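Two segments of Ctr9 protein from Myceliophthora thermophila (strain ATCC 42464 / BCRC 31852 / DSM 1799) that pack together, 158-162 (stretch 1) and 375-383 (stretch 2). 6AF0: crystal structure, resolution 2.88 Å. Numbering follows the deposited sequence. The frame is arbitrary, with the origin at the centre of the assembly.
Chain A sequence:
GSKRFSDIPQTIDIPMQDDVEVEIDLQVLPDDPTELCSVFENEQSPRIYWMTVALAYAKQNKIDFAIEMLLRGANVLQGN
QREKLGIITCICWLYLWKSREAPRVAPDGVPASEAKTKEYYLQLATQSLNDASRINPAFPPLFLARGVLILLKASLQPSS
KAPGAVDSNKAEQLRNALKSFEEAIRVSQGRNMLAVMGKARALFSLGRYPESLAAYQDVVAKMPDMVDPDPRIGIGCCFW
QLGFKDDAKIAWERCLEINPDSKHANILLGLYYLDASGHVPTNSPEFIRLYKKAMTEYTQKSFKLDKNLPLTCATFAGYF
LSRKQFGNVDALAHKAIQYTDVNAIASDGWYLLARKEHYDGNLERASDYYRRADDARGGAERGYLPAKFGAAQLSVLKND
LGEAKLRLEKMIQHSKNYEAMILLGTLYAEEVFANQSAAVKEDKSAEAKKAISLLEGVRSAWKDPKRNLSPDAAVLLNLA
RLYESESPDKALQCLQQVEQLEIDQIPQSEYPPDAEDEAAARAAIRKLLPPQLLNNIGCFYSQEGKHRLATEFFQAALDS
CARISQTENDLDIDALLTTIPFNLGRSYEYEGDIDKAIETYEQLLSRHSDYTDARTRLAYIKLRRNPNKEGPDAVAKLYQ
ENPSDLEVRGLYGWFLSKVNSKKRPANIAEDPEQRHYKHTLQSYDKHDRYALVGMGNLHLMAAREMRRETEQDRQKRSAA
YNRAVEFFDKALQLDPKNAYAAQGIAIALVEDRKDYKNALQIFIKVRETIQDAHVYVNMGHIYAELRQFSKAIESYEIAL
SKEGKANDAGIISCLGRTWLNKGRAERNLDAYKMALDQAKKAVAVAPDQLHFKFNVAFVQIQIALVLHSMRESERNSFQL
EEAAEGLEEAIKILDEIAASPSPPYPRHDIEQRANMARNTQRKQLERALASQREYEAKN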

# COMPACT_ATOMS: atom_id res chain seq x y z
N PRO A 158 -31.26 -0.35 18.92
CA PRO A 158 -29.97 -0.79 18.42
C PRO A 158 -29.26 0.39 17.83
O PRO A 158 -29.87 1.43 17.62
CB PRO A 158 -30.34 -1.80 17.31
CG PRO A 158 -31.80 -2.06 17.45
CD PRO A 158 -32.34 -0.77 18.01
N SER A 159 -27.96 0.26 17.60
CA SER A 159 -27.22 1.37 17.03
C SER A 159 -27.79 1.64 15.66
O SER A 159 -28.01 0.72 14.87
CB SER A 159 -25.74 1.06 16.90
OG SER A 159 -25.17 1.91 15.92
N SER A 160 -28.03 2.91 15.38
CA SER A 160 -28.44 3.27 14.05
C SER A 160 -27.18 3.31 13.19
O SER A 160 -26.05 3.40 13.70
CB SER A 160 -29.24 4.57 14.03
OG SER A 160 -30.25 4.50 13.03
N LYS A 161 -27.40 3.19 11.89
CA LYS A 161 -26.37 3.39 10.87
C LYS A 161 -26.00 4.89 10.76
O LYS A 161 -26.36 5.70 11.63
CB LYS A 161 -26.90 2.84 9.53
CG LYS A 161 -28.36 3.20 9.23
CD LYS A 161 -28.56 4.08 8.00
CE LYS A 161 -29.02 3.28 6.79
NZ LYS A 161 -30.50 3.35 6.59
N ALA A 162 -25.23 5.25 9.73
CA ALA A 162 -24.92 6.66 9.43
C ALA A 162 -24.27 7.40 10.60
O ALA A 162 -23.49 8.34 10.41
CB ALA A 162 -26.17 7.40 8.97
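Stretch 2 375-383: DARGGAERG

Stretch 2 enters from a helix that includes D375 and continues mainly as loop, laid along the irregular, largely extended backbone of stretch 1. The two chains run in roughly the same direction: S159 lies across from G378, with their CA atoms 4.5 Å apart, and A162 lies across from E381, with 5.8 Å between CA atoms. Two backbone features shape stretch 2. Just past D375, G378 N donates a very short hydrogen bond of 2.4 Å to D375 O; farther on, a type II beta turn runs from G379 to R382.

Polar proximity centres on S159, whose CA-to-CB bond points toward stretch 2, with the side chain in the t rotamer. S159 OG lies 2.9 Å from R377 O and 2.8 Å from S160 O, so both carbonyls are within reach of a single hydroxyl proton, and the geometry does not settle which receives it. A small polar side chain suits a site where two carbonyl oxygens and the CA of G378 come close.

Close backbone packing depends on G378. G378 CA comes within 3.3 Å of S159 OG, and a CB on G378 would stand 2.5 Å from S159 OG and 2.9 Å from S160 O, clashing with both. Its phi/psi of 109/-9 independently calls for glycine. G379, with positive phi, makes no contact with stretch 1; a CB on it would instead strike D375 OD1.

The remaining contacts are mainly van der Waals. S159 CB rests 3.7 Å from A376 O. The CA-to-CB bond of R382 points toward stretch 1, and its long side chain follows the backbone there: R382 CD is 4.1 Å from S160 O, R382 CG is 4.3 Å from K161 C, and R382 NE is 3.7 Å from A162 C, which lies oblique to the guanidinium. Methylenes and guanidinium NE thus all take part, and arginine's length lets it reach from S160 to A162 while the residue as a whole stays exposed. The side chain of K161 ends leading away, as suits an exposed lysine.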

# COMPACT_ATOMS: atom_id res chain seq x y z
N ASP A 375 -22.15 -5.34 13.59
CA ASP A 375 -23.55 -4.93 13.54
C ASP A 375 -24.03 -4.34 14.88
O ASP A 375 -24.74 -3.33 14.88
CB ASP A 375 -24.46 -6.10 13.11
CG ASP A 375 -24.15 -6.62 11.70
OD1 ASP A 375 -23.45 -5.93 10.91
OD2 ASP A 375 -24.61 -7.74 11.40
N ALA A 376 -23.62 -4.93 16.00
CA ALA A 376 -24.05 -4.46 17.35
C ALA A 376 -23.81 -2.97 17.52
O ALA A 376 -24.61 -2.28 18.14
CB ALA A 376 -23.36 -5.23 18.45
N ARG A 377 -22.70 -2.49 16.96
CA ARG A 377 -22.41 -1.06 16.94
C ARG A 377 -22.99 -0.38 15.71
O ARG A 377 -22.61 0.77 15.39
CB ARG A 377 -20.92 -0.82 16.97
CG ARG A 377 -20.30 -0.95 18.34
CD ARG A 377 -18.79 -1.00 18.24
NE ARG A 377 -18.17 -1.43 19.50
CZ ARG A 377 -17.79 -0.61 20.47
NH1 ARG A 377 -17.95 0.70 20.33
NH2 ARG A 377 -17.26 -1.11 21.57
N GLY A 378 -23.88 -1.08 15.02
CA GLY A 378 -24.59 -0.53 13.85
C GLY A 378 -24.16 -1.13 12.53
O GLY A 378 -24.75 -0.86 11.50
N GLY A 379 -23.10 -1.93 12.54
CA GLY A 379 -22.65 -2.55 11.31
C GLY A 379 -22.19 -1.48 10.35
O GLY A 379 -22.01 -0.33 10.73
N ALA A 380 -22.09 -1.85 9.09
CA ALA A 380 -21.34 -1.08 8.11
C ALA A 380 -21.76 0.36 8.10
O ALA A 380 -22.95 0.67 8.29
CB ALA A 380 -21.52 -1.69 6.74
N GLU A 381 -20.78 1.24 7.90
CA GLU A 381 -20.99 2.71 7.89
C GLU A 381 -20.93 3.28 9.29
O GLU A 381 -21.00 4.49 9.49
CB GLU A 381 -22.34 3.08 7.24
CG GLU A 381 -22.25 3.47 5.78
CD GLU A 381 -21.03 2.91 5.04
OE1 GLU A 381 -20.72 3.42 3.95
OE2 GLU A 381 -20.38 1.95 5.55
N ARG A 382 -20.80 2.36 10.23
CA ARG A 382 -20.48 2.62 11.62
C ARG A 382 -19.98 1.26 11.99
O ARG A 382 -19.84 0.41 11.12
CB ARG A 382 -21.71 3.01 12.44
CG ARG A 382 -22.01 4.50 12.40
CD ARG A 382 -22.33 5.08 13.77
NE ARG A 382 -22.41 6.55 13.73
CZ ARG A 382 -22.70 7.32 14.77
NH1 ARG A 382 -22.96 6.78 15.96
NH2 ARG A 382 -22.74 8.65 14.64
N GLY A 383 -19.69 1.03 13.25
CA GLY A 383 -19.35 -0.32 13.67
C GLY A 383 -18.04 -0.38 14.40
O GLY A 383 -17.50 0.64 14.81